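Local atomic coordinates of GARP domain-containing protein (Trypanosoma brucei brucei TREU927, PDB entry 6XZ6), a protein that acts as a trypanosome receptor for the host complement regulator factor H, probably at the cell surface, and increases transmission of the parasite to tsetse flies. Residues A[26-31]-A[140-145]; A[34-39]-A[190-195]; A[80-85]-A[199-204]; A[154-159]-A[173-178]. All coordinates share one frame; numbering follows the deposited sequence.

Contact 1 of 4, residues A[26-31]-A[140-145]; sequences LPLLTE and TAVADD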
loop_
_atom_site.group_PDB
_atom_site.type_symbol
_atom_site.label_atom_id
_atom_site.label_comp_id
_atom_site.label_asym_id
_atom_site.label_seq_id
_atom_site.Cartn_x
_atom_site.Cartn_y
_atom_site.Cartn_z
ATOM N N LEU A 26 4.289 1.352 -1.709
ATOM C CA LEU A 26 3.190 0.529 -1.154
ATOM C C LEU A 26 3.432 -1.000 -1.179
ATOM O O LEU A 26 3.195 -1.598 -0.134
ATOM C CB LEU A 26 1.806 0.824 -1.771
ATOM C CG LEU A 26 1.022 2.021 -1.241
ATOM C CD1 LEU A 26 -0.350 2.104 -1.915
ATOM C CD2 LEU A 26 0.855 1.965 0.259
ATOM N N PRO A 27 3.860 -1.677 -2.279
ATOM C CA PRO A 27 4.021 -3.144 -2.215
ATOM C C PRO A 27 5.168 -3.617 -1.309
ATOM O O PRO A 27 5.149 -4.753 -0.800
ATOM C CB PRO A 27 4.294 -3.538 -3.668
ATOM C CG PRO A 27 4.012 -2.397 -4.470
ATOM C CD PRO A 27 4.172 -1.187 -3.630
ATOM N N LEU A 28 6.179 -2.753 -1.128
ATOM C CA LEU A 28 7.342 -3.018 -0.288
ATOM C C LEU A 28 6.921 -2.903 1.186
ATOM O O LEU A 28 7.269 -3.738 2.001
ATOM C CB LEU A 28 8.474 -2.034 -0.626
ATOM C CG LEU A 28 8.736 -1.686 -2.107
ATOM C CD1 LEU A 28 9.760 -0.557 -2.217
ATOM C CD2 LEU A 28 9.204 -2.884 -2.884
ATOM N N LEU A 29 6.118 -1.907 1.499
ATOM C CA LEU A 29 5.524 -1.629 2.800
ATOM C C LEU A 29 4.553 -2.764 3.209
ATOM O O LEU A 29 4.694 -3.285 4.305
ATOM C CB LEU A 29 4.776 -0.304 2.649
ATOM C CG LEU A 29 4.277 0.400 3.865
ATOM C CD1 LEU A 29 4.292 1.902 3.628
ATOM C CD2 LEU A 29 2.864 -0.055 4.195
ATOM N N THR A 30 3.600 -3.166 2.337
ATOM C CA THR A 30 2.641 -4.241 2.630
ATOM C C THR A 30 3.354 -5.545 2.926
ATOM O O THR A 30 2.877 -6.287 3.765
ATOM C CB THR A 30 1.593 -4.448 1.514
ATOM O OG1 THR A 30 2.244 -4.868 0.313
ATOM C CG2 THR A 30 0.725 -3.232 1.263
ATOM N N GLU A 31 4.477 -5.831 2.243
ATOM C CA GLU A 31 5.282 -7.043 2.441
ATOM C C GLU A 31 5.956 -7.057 3.811
ATOM O O GLU A 31 6.036 -8.112 4.436
ATOM C CB GLU A 31 6.330 -7.152 1.348
ATOM C CG GLU A 31 6.866 -8.546 1.124
ATOM C CD GLU A 31 7.924 -8.584 0.040
ATOM O OE1 GLU A 31 7.615 -9.074 -1.070
ATOM O OE2 GLU A 31 9.054 -8.107 0.293
ATOM N N THR A 140 12.785 5.579 -11.632
ATOM C CA THR A 140 12.787 4.446 -10.699
ATOM C C THR A 140 12.658 4.848 -9.207
ATOM O O THR A 140 12.600 3.953 -8.357
ATOM C CB THR A 140 14.006 3.562 -10.954
ATOM O OG1 THR A 140 15.173 4.389 -11.070
ATOM C CG2 THR A 140 13.838 2.719 -12.202
ATOM N N ALA A 141 12.572 6.166 -8.900
ATOM C CA ALA A 141 12.435 6.695 -7.542
ATOM C C ALA A 141 11.246 6.086 -6.787
ATOM O O ALA A 141 10.168 5.871 -7.359
ATOM C CB ALA A 141 12.317 8.212 -7.574
ATOM N N VAL A 142 11.481 5.780 -5.497
ATOM C CA VAL A 142 10.537 5.177 -4.543
ATOM C C VAL A 142 10.478 6.107 -3.318
ATOM O O VAL A 142 11.508 6.678 -2.941
ATOM C CB VAL A 142 10.995 3.745 -4.153
ATOM C CG1 VAL A 142 9.977 3.067 -3.251
ATOM C CG2 VAL A 142 11.239 2.894 -5.385
ATOM N N ALA A 143 9.276 6.284 -2.717
ATOM C CA ALA A 143 9.080 7.148 -1.549
ATOM C C ALA A 143 9.724 6.517 -0.355
ATOM O O ALA A 143 9.799 5.302 -0.284
ATOM C CB ALA A 143 7.594 7.346 -1.271
ATOM N N ASP A 144 10.161 7.338 0.600
ATOM C CA ASP A 144 10.765 6.863 1.828
ATOM C C ASP A 144 9.747 6.184 2.732
ATOM O O ASP A 144 10.068 5.203 3.369
ATOM C CB ASP A 144 11.513 8.007 2.528
ATOM C CG ASP A 144 12.747 8.468 1.762
ATOM O OD1 ASP A 144 13.574 7.607 1.394
ATOM O OD2 ASP A 144 12.880 9.689 1.528
ATOM N N ASP A 145 8.525 6.688 2.768
ATOM C CA ASP A 145 7.422 6.115 3.536
ATOM C C ASP A 145 6.082 6.477 2.876
ATOM O O ASP A 145 6.037 7.262 1.915
ATOM C CB ASP A 145 7.470 6.575 5.021
ATOM C CG ASP A 145 6.562 5.804 6.003
ATOM O OD1 ASP A 145 6.107 4.670 5.650
ATOM O OD2 ASP A 145 6.297 6.338 7.121
#
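L28 and V142 meet tip to tip: CD1 of L28 lies 3.8 Å from CG1 of V142, a purely apolar touch between helix 4-61 and the loop that joins helix 129-137 to helix 148-161. The second meeting is of a different kind. L29 sends its CD1 methyl to within 3.9 Å of OD1 of D145, the two side chains crossing at a slant, and a methyl has no polar hydrogen to offer that carboxylate oxygen. OD1 has its hydrogen bond instead with a residue next to one of the segments. D145 leaves its backbone pointing away from the helix; CG anti to the backbone N (chi1 -167°) swings the carboxylate back toward L29. The L29 and D145 CA atoms, 8.0 Å apart, are the closest such pair here, so the loop passes at side-chain distance.

Polar bonds to residues outside the two segments also hold the loop to helix 4-61. A143 is joined to K21 by backbone hydrogen bonding, and the carbonyl O of A141 accepts a bond from NH1 of R24. L29 also touches V146 and L181 of helix 165-208. The helix is kinked at P27, and neither P27 N nor L28 N bonds to the preceding turn. With no hydrogen bond between the segments and 112 Å² buried, the chemistry implies that van der Waals contact supplements the polar ties to K21 and R24 and the C17-C138 disulfide just before the loop segment.

Contact 2 of 4, residues A[34-39]-A[190-195]; sequences RFEAVG and ETVRAA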
loop_
_atom_site.group_PDB
_atom_site.type_symbol
_atom_site.label_atom_id
_atom_site.label_comp_id
_atom_site.label_asym_id
_atom_site.label_seq_id
_atom_site.Cartn_x
_atom_site.Cartn_y
_atom_site.Cartn_z
ATOM N N ARG A 34 3.124 -7.819 6.257
ATOM C CA ARG A 34 2.771 -9.229 6.063
ATOM C C ARG A 34 3.787 -10.142 6.757
ATOM O O ARG A 34 3.380 -11.073 7.426
ATOM C CB ARG A 34 2.680 -9.585 4.563
ATOM C CG ARG A 34 1.253 -9.645 3.996
ATOM C CD ARG A 34 1.223 -10.287 2.603
ATOM N NE ARG A 34 0.988 -9.269 1.584
ATOM C CZ ARG A 34 1.871 -8.887 0.662
ATOM N NH1 ARG A 34 1.574 -7.903 -0.182
ATOM N NH2 ARG A 34 3.058 -9.493 0.571
ATOM N N PHE A 35 5.090 -9.848 6.637
ATOM C CA PHE A 35 6.188 -10.568 7.302
ATOM C C PHE A 35 6.099 -10.413 8.817
ATOM O O PHE A 35 6.146 -11.406 9.539
ATOM C CB PHE A 35 7.540 -10.060 6.790
ATOM C CG PHE A 35 7.933 -10.555 5.418
ATOM C CD1 PHE A 35 7.463 -11.779 4.941
ATOM C CD2 PHE A 35 8.873 -9.854 4.649
ATOM C CE1 PHE A 35 7.880 -12.263 3.705
ATOM C CE2 PHE A 35 9.292 -10.337 3.413
ATOM C CZ PHE A 35 8.803 -11.550 2.957
ATOM N N GLU A 36 5.880 -9.169 9.288
ATOM C CA GLU A 36 5.705 -8.830 10.697
ATOM C C GLU A 36 4.516 -9.580 11.334
ATOM O O GLU A 36 4.665 -10.108 12.434
ATOM C CB GLU A 36 5.587 -7.299 10.867
ATOM C CG GLU A 36 5.553 -6.867 12.319
ATOM C CD GLU A 36 5.359 -5.390 12.552
ATOM O OE1 GLU A 36 5.094 -5.019 13.717
ATOM O OE2 GLU A 36 5.452 -4.606 11.581
ATOM N N ALA A 37 3.358 -9.634 10.641
ATOM C CA ALA A 37 2.161 -10.347 11.101
ATOM C C ALA A 37 2.435 -11.853 11.202
ATOM O O ALA A 37 2.071 -12.474 12.198
ATOM C CB ALA A 37 0.993 -10.076 10.162
ATOM N N VAL A 38 3.127 -12.418 10.206
ATOM C CA VAL A 38 3.514 -13.835 10.145
ATOM C C VAL A 38 4.463 -14.168 11.312
ATOM O O VAL A 38 4.308 -15.197 11.950
ATOM C CB VAL A 38 4.120 -14.178 8.738
ATOM C CG1 VAL A 38 4.983 -15.460 8.764
ATOM C CG2 VAL A 38 3.012 -14.285 7.691
ATOM N N GLY A 39 5.425 -13.288 11.573
ATOM C CA GLY A 39 6.363 -13.440 12.677
ATOM C C GLY A 39 5.669 -13.382 14.016
ATOM O O GLY A 39 5.874 -14.259 14.840
ATOM N N GLU A 190 -2.413 -5.126 16.428
ATOM C CA GLU A 190 -3.249 -6.143 17.073
ATOM C C GLU A 190 -2.556 -7.533 17.061
ATOM O O GLU A 190 -2.783 -8.305 18.000
ATOM C CB GLU A 190 -4.602 -6.258 16.356
ATOM C CG GLU A 190 -5.604 -5.145 16.602
ATOM C CD GLU A 190 -6.777 -5.091 15.624
ATOM O OE1 GLU A 190 -7.137 -6.144 15.044
ATOM O OE2 GLU A 190 -7.345 -3.987 15.438
ATOM N N THR A 191 -1.784 -7.888 15.989
ATOM C CA THR A 191 -1.077 -9.191 15.948
ATOM C C THR A 191 0.083 -9.168 16.932
ATOM O O THR A 191 0.288 -10.128 17.682
ATOM C CB THR A 191 -0.572 -9.646 14.558
ATOM O OG1 THR A 191 -1.353 -9.129 13.471
ATOM C CG2 THR A 191 -0.511 -11.154 14.458
ATOM N N VAL A 192 0.814 -8.047 16.958
ATOM C CA VAL A 192 1.947 -7.843 17.857
ATOM C C VAL A 192 1.463 -7.874 19.316
ATOM O O VAL A 192 2.091 -8.540 20.131
ATOM C CB VAL A 192 2.716 -6.543 17.475
ATOM C CG1 VAL A 192 3.731 -6.152 18.528
ATOM C CG2 VAL A 192 3.380 -6.664 16.098
ATOM N N ARG A 193 0.307 -7.217 19.617
ATOM C CA ARG A 193 -0.311 -7.133 20.953
ATOM C C ARG A 193 -0.704 -8.499 21.479
ATOM O O ARG A 193 -0.482 -8.790 22.650
ATOM C CB ARG A 193 -1.528 -6.202 20.924
ATOM C CG ARG A 193 -1.634 -5.290 22.130
ATOM C CD ARG A 193 -2.811 -4.320 22.053
ATOM N NE ARG A 193 -2.687 -3.345 20.959
ATOM C CZ ARG A 193 -3.534 -3.263 19.933
ATOM N NH1 ARG A 193 -4.581 -4.082 19.855
ATOM N NH2 ARG A 193 -3.343 -2.360 18.981
ATOM N N ALA A 194 -1.256 -9.345 20.611
ATOM C CA ALA A 194 -1.660 -10.700 20.933
ATOM C C ALA A 194 -0.446 -11.614 21.067
ATOM O O ALA A 194 -0.465 -12.522 21.884
ATOM C CB ALA A 194 -2.614 -11.215 19.865
ATOM N N ALA A 195 0.623 -11.362 20.312
ATOM C CA ALA A 195 1.878 -12.132 20.416
ATOM C C ALA A 195 2.532 -11.875 21.761
ATOM O O ALA A 195 3.062 -12.802 22.368
ATOM C CB ALA A 195 2.827 -11.739 19.306
#
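E36 reaches across to V192 with its carboxylate, while A37 and T191 bring the two helices together beside it. From CB, which points along the interface rather than at the partner helix, E36 places CG anti to the backbone N (chi1 -174°), and the chain stays extended through CD. The aliphatic part spans the distance; OE1 then comes 3.4 Å from CG2 of V192, the two side chains meeting at a slant. This is a carboxylate against a methyl and not a hydrogen bond. The other oxygen, OE2, has a long, weak ion pair with R33, one turn back on its own helix.

A37 and T191 mark the closest backbone approach, with their CA atoms 5.9 Å apart. CG2 of T191 lies 3.7 Å from the carbonyl O of A37, whereas OG1 of T191 stands 4.2 Å from CB of A37. That hydroxyl is hydrogen-bonded to the carbonyl O of A187, a turn earlier on helix 165-208, so its polar demand is met within its own helix. T191 also touches A40 of helix 4-61 and both A90 and A93 of helix 67-125, which places it where three helices converge.

A total of 146 Å² is buried, and no hydrogen bond joins the segments. Small residues at the close approach, with a longer side chain, E36, beside it, are typical of a bundle of long helices, here the elongated, alanine-rich GARP fold.

Contact 3 of 4, residues A[80-85]-A[199-204]; sequences ATVAYE and DDAKSE
Apolar contact carries this pairing, and A201 is at its centre. Its CB methyl lies 3.8 Å from CB of A83 and 4.0 Å from CG1 of V82, so one methyl meets two consecutive residues of the opposing helix. V82 presents that branch because CG1 is anti to the backbone N (chi1 168°).

Side chain against backbone comes next. CB of A201 approaches the amide N of A83 to 3.6 Å, and CB of A83 in turn sits 4.2 Å from the backbone N of K202. Alanine at both positions is consistent with so close an approach: the CA atoms of A83 and A201 are 5.2 Å apart, and the local axes close to 7.8 Å. These segments run nearly antiparallel, at 163°, an alanine-lined approach within the long helical bundle formed by helices 4-61, 67-125 and 165-208.

No hydrogen bond or salt bridge crosses between the segments; the charged residues nearest the contact pair along helix 165-208. K202 turns its end away from helix 67-125, and its NZ forms a salt bridge with OD1 of D199 at 3.6 Å. That lysine also touches A47 and E50 of helix 4-61, while D199 lies close to the like-charged E43; the bridge from K202 would probably moderate the repulsion there.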
loop_
_atom_site.group_PDB
_atom_site.type_symbol
_atom_site.label_atom_id
_atom_site.label_comp_id
_atom_site.label_asym_id
_atom_site.label_seq_id
_atom_site.Cartn_x
_atom_site.Cartn_y
_atom_site.Cartn_z
ATOM N N ALA A 80 -2.061 -21.118 30.196
ATOM C CA ALA A 80 -1.871 -21.904 28.972
ATOM C C ALA A 80 -3.029 -21.645 28.011
ATOM O O ALA A 80 -2.807 -21.595 26.791
ATOM C CB ALA A 80 -1.775 -23.394 29.304
ATOM N N THR A 81 -4.254 -21.454 28.565
ATOM C CA THR A 81 -5.433 -21.166 27.752
ATOM C C THR A 81 -5.416 -19.689 27.340
ATOM O O THR A 81 -5.736 -19.403 26.194
ATOM C CB THR A 81 -6.773 -21.662 28.382
ATOM O OG1 THR A 81 -7.271 -20.717 29.314
ATOM C CG2 THR A 81 -6.674 -23.044 29.028
ATOM N N VAL A 82 -4.981 -18.766 28.219
ATOM C CA VAL A 82 -4.857 -17.351 27.849
ATOM C C VAL A 82 -3.862 -17.187 26.690
ATOM O O VAL A 82 -4.152 -16.438 25.758
ATOM C CB VAL A 82 -4.553 -16.432 29.056
ATOM C CG1 VAL A 82 -4.130 -15.030 28.613
ATOM C CG2 VAL A 82 -5.757 -16.359 29.995
ATOM N N ALA A 83 -2.737 -17.939 26.703
ATOM C CA ALA A 83 -1.747 -17.943 25.618
ATOM C C ALA A 83 -2.389 -18.487 24.338
ATOM O O ALA A 83 -2.277 -17.847 23.299
ATOM C CB ALA A 83 -0.532 -18.760 26.015
ATOM N N TYR A 84 -3.139 -19.600 24.424
ATOM C CA TYR A 84 -3.900 -20.170 23.288
ATOM C C TYR A 84 -4.891 -19.148 22.680
ATOM O O TYR A 84 -4.921 -18.967 21.462
ATOM C CB TYR A 84 -4.660 -21.456 23.676
ATOM C CG TYR A 84 -5.595 -21.916 22.578
ATOM C CD1 TYR A 84 -5.100 -22.405 21.374
ATOM C CD2 TYR A 84 -6.980 -21.774 22.707
ATOM C CE1 TYR A 84 -5.958 -22.765 20.332
ATOM C CE2 TYR A 84 -7.846 -22.109 21.661
ATOM C CZ TYR A 84 -7.331 -22.634 20.488
ATOM O OH TYR A 84 -8.183 -23.005 19.471
ATOM N N GLU A 85 -5.700 -18.505 23.529
ATOM C CA GLU A 85 -6.702 -17.516 23.121
ATOM C C GLU A 85 -6.094 -16.308 22.451
ATOM O O GLU A 85 -6.689 -15.790 21.535
ATOM C CB GLU A 85 -7.578 -17.112 24.298
ATOM C CG GLU A 85 -8.365 -18.268 24.898
ATOM C CD GLU A 85 -9.212 -17.921 26.105
ATOM O OE1 GLU A 85 -8.887 -16.934 26.807
ATOM O OE2 GLU A 85 -10.214 -18.636 26.344
ATOM N N ASP A 199 3.029 -14.443 25.030
ATOM C CA ASP A 199 4.349 -14.583 25.665
ATOM C C ASP A 199 4.258 -14.428 27.170
ATOM O O ASP A 199 4.784 -15.272 27.894
ATOM C CB ASP A 199 5.357 -13.569 25.087
ATOM C CG ASP A 199 6.000 -13.992 23.777
ATOM O OD1 ASP A 199 6.167 -15.222 23.561
ATOM O OD2 ASP A 199 6.365 -13.098 22.975
ATOM N N ASP A 200 3.560 -13.370 27.628
ATOM C CA ASP A 200 3.326 -13.050 29.041
ATOM C C ASP A 200 2.649 -14.220 29.766
ATOM O O ASP A 200 3.053 -14.552 30.882
ATOM C CB ASP A 200 2.450 -11.781 29.181
ATOM C CG ASP A 200 3.034 -10.458 28.677
ATOM O OD1 ASP A 200 4.218 -10.443 28.246
ATOM O OD2 ASP A 200 2.306 -9.442 28.698
ATOM N N ALA A 201 1.627 -14.840 29.122
ATOM C CA ALA A 201 0.878 -15.986 29.628
ATOM C C ALA A 201 1.764 -17.232 29.661
ATOM O O ALA A 201 1.731 -17.946 30.653
ATOM C CB ALA A 201 -0.366 -16.226 28.782
ATOM N N LYS A 202 2.561 -17.496 28.594
ATOM C CA LYS A 202 3.519 -18.616 28.519
ATOM C C LYS A 202 4.458 -18.545 29.734
ATOM O O LYS A 202 4.657 -19.546 30.420
ATOM C CB LYS A 202 4.352 -18.542 27.213
ATOM C CG LYS A 202 5.682 -19.317 27.266
ATOM C CD LYS A 202 6.697 -18.864 26.226
ATOM C CE LYS A 202 7.549 -17.702 26.687
ATOM N NZ LYS A 202 8.382 -17.163 25.578
ATOM N N SER A 203 5.011 -17.347 29.995
ATOM C CA SER A 203 5.909 -17.058 31.096
ATOM C C SER A 203 5.250 -17.265 32.443
ATOM O O SER A 203 5.911 -17.770 33.344
ATOM C CB SER A 203 6.438 -15.637 30.973
ATOM O OG SER A 203 7.278 -15.528 29.834
ATOM N N GLU A 204 3.961 -16.906 32.593
ATOM C CA GLU A 204 3.216 -17.107 33.839
ATOM C C GLU A 204 3.008 -18.604 34.082
ATOM O O GLU A 204 3.144 -19.043 35.214
ATOM C CB GLU A 204 1.880 -16.344 33.837
ATOM C CG GLU A 204 1.248 -16.220 35.225
ATOM C CD GLU A 204 -0.004 -15.358 35.374
ATOM O OE1 GLU A 204 -0.111 -14.319 34.677
ATOM O OE2 GLU A 204 -0.866 -15.709 36.215
#

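Contact 4 of 4, residues A[154-159]-A[173-178]; sequences AAHNLR and EANEAA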
loop_
_atom_site.group_PDB
_atom_site.type_symbol
_atom_site.label_atom_id
_atom_site.label_comp_id
_atom_site.label_asym_id
_atom_site.label_seq_id
_atom_site.Cartn_x
_atom_site.Cartn_y
_atom_site.Cartn_z
ATOM N N ALA A 154 -1.317 13.934 -1.717
ATOM C CA ALA A 154 -0.807 13.818 -3.065
ATOM C C ALA A 154 -1.954 13.581 -4.082
ATOM O O ALA A 154 -1.863 14.053 -5.228
ATOM C CB ALA A 154 0.218 12.700 -3.122
ATOM N N ALA A 155 -3.044 12.886 -3.657
ATOM C CA ALA A 155 -4.228 12.620 -4.502
ATOM C C ALA A 155 -5.053 13.900 -4.707
ATOM O O ALA A 155 -5.492 14.174 -5.812
ATOM C CB ALA A 155 -5.083 11.517 -3.900
ATOM N N HIS A 156 -5.207 14.705 -3.665
ATOM C CA HIS A 156 -5.896 15.994 -3.725
ATOM C C HIS A 156 -5.071 16.985 -4.530
ATOM O O HIS A 156 -5.639 17.804 -5.229
ATOM C CB HIS A 156 -6.134 16.560 -2.311
ATOM C CG HIS A 156 -7.335 15.991 -1.633
ATOM N ND1 HIS A 156 -7.223 15.264 -0.471
ATOM C CD2 HIS A 156 -8.646 16.087 -1.963
ATOM C CE1 HIS A 156 -8.458 14.905 -0.149
ATOM N NE2 HIS A 156 -9.347 15.395 -1.009
ATOM N N ASN A 157 -3.726 16.937 -4.414
ATOM C CA ASN A 157 -2.841 17.806 -5.161
ATOM C C ASN A 157 -2.956 17.506 -6.634
ATOM O O ASN A 157 -3.114 18.439 -7.408
ATOM C CB ASN A 157 -1.398 17.719 -4.663
ATOM C CG ASN A 157 -0.514 18.725 -5.332
ATOM O OD1 ASN A 157 -0.722 19.953 -5.229
ATOM N ND2 ASN A 157 0.483 18.236 -6.060
ATOM N N LEU A 158 -2.986 16.226 -7.021
ATOM C CA LEU A 158 -3.138 15.812 -8.415
ATOM C C LEU A 158 -4.505 16.230 -8.999
ATOM O O LEU A 158 -4.575 16.749 -10.102
ATOM C CB LEU A 158 -2.936 14.297 -8.542
ATOM C CG LEU A 158 -3.012 13.728 -9.950
ATOM C CD1 LEU A 158 -1.675 13.908 -10.677
ATOM C CD2 LEU A 158 -3.493 12.280 -9.921
ATOM N N ARG A 159 -5.554 16.038 -8.234
ATOM C CA ARG A 159 -6.923 16.339 -8.565
ATOM C C ARG A 159 -7.152 17.881 -8.778
ATOM O O ARG A 159 -8.051 18.280 -9.564
ATOM C CB ARG A 159 -7.823 15.690 -7.478
ATOM C CG ARG A 159 -9.324 15.871 -7.639
ATOM C CD ARG A 159 -9.812 17.142 -6.965
ATOM N NE ARG A 159 -11.261 17.137 -6.890
ATOM C CZ ARG A 159 -12.021 18.217 -6.783
ATOM N NH1 ARG A 159 -11.470 19.421 -6.742
ATOM N NH2 ARG A 159 -13.340 18.104 -6.760
ATOM N N GLU A 173 -10.250 6.508 -5.260
ATOM C CA GLU A 173 -9.527 5.250 -4.973
ATOM C C GLU A 173 -8.444 5.422 -3.930
ATOM O O GLU A 173 -8.241 4.504 -3.136
ATOM C CB GLU A 173 -8.898 4.647 -6.253
ATOM C CG GLU A 173 -9.873 4.411 -7.394
ATOM C CD GLU A 173 -10.585 3.081 -7.464
ATOM O OE1 GLU A 173 -10.611 2.498 -8.574
ATOM O OE2 GLU A 173 -11.147 2.639 -6.430
ATOM N N ALA A 174 -7.705 6.558 -3.954
ATOM C CA ALA A 174 -6.636 6.840 -2.988
ATOM C C ALA A 174 -7.216 7.066 -1.609
ATOM O O ALA A 174 -6.538 6.788 -0.621
ATOM C CB ALA A 174 -5.842 8.043 -3.416
ATOM N N ASN A 175 -8.468 7.569 -1.531
ATOM C CA ASN A 175 -9.159 7.778 -0.258
ATOM C C ASN A 175 -9.512 6.427 0.372
ATOM O O ASN A 175 -9.279 6.256 1.555
ATOM C CB ASN A 175 -10.388 8.691 -0.409
ATOM C CG ASN A 175 -10.070 10.173 -0.449
ATOM O OD1 ASN A 175 -9.019 10.639 -0.003
ATOM N ND2 ASN A 175 -10.983 10.963 -0.974
ATOM N N GLU A 176 -9.972 5.454 -0.429
ATOM C CA GLU A 176 -10.258 4.084 -0.001
ATOM C C GLU A 176 -8.976 3.391 0.454
ATOM O O GLU A 176 -9.000 2.671 1.443
ATOM C CB GLU A 176 -10.887 3.274 -1.143
ATOM C CG GLU A 176 -12.383 3.086 -1.009
ATOM C CD GLU A 176 -13.215 3.700 -2.123
ATOM O OE1 GLU A 176 -13.140 3.207 -3.275
ATOM O OE2 GLU A 176 -13.952 4.674 -1.838
ATOM N N ALA A 177 -7.861 3.610 -0.267
ATOM C CA ALA A 177 -6.554 3.022 0.015
ATOM C C ALA A 177 -5.910 3.621 1.256
ATOM O O ALA A 177 -5.238 2.898 1.984
ATOM C CB ALA A 177 -5.651 3.190 -1.179
ATOM N N ALA A 178 -6.122 4.930 1.516
ATOM C CA ALA A 178 -5.643 5.568 2.733
ATOM C C ALA A 178 -6.343 4.911 3.942
ATOM O O ALA A 178 -5.677 4.657 4.938
ATOM C CB ALA A 178 -5.930 7.052 2.695
HETATM O O HOH W 1 -11.973 13.565 0.040
#
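Two successive helices of the chain, 148-161 and 165-208, double back on each other in a helical hairpin, and this contact lies on their facing sides. A155 and A174 are its apolar centre: their CB methyls point at each other's segments and meet at 3.6 Å, with the CA atoms 6.4 Å apart, the shortest such separation between the segments. Both alanines are buried. A155 also touches Y170 and L171, an earlier turn of helix 165-208, so its methyl meets residues from more than one turn of that helix.

Next to the alanine pair, at the more exposed border, H156 and N175 extend their polar ends toward one another. Each leaves its backbone along the interface, with CG beside the backbone N (chi1 -82° in H156 and -81° in N175), and these similar rotations bring imidazole and amide to the same border of the contact. Direct approach is loose: CE1 of H156 is 4.3 Å from OD1 of N175, obliquely placed to the ring.

On the side facing the rest of the bundle, L158 packs on F115 of helix 67-125 and L16 of helix 4-61. R159 makes a salt bridge to E168 near the start of helix 165-208. No direct hydrogen bond joins the segments, which bury 108 Å² together. A water spans the border instead, through two weak bonds: it accepts from ND2 of N175 at 3.0 Å and lies 3.4 Å from NE2 of H156.

From the N terminus, helix 4-61 supplies the first halves of contacts 1 and 2 on adjoining segments, and helix 67-125 then supplies that of contact 3. Contact 1 closes first, when the loop after helix 129-137 returns to residues 26-31. Contact 4 follows in series, as helix 165-208 folds back on helix 148-161. Farther along this last helix, contact 2 closes on helix 4-61 and contact 3 on helix 67-125. Contacts 1, 2 and 3 all cross one another in sequence, whereas contact 4 is nested inside the loops of both 2 and 3. Contacts 3 and 4, with centres 42 Å apart, lie on opposite sides of the chain's centre.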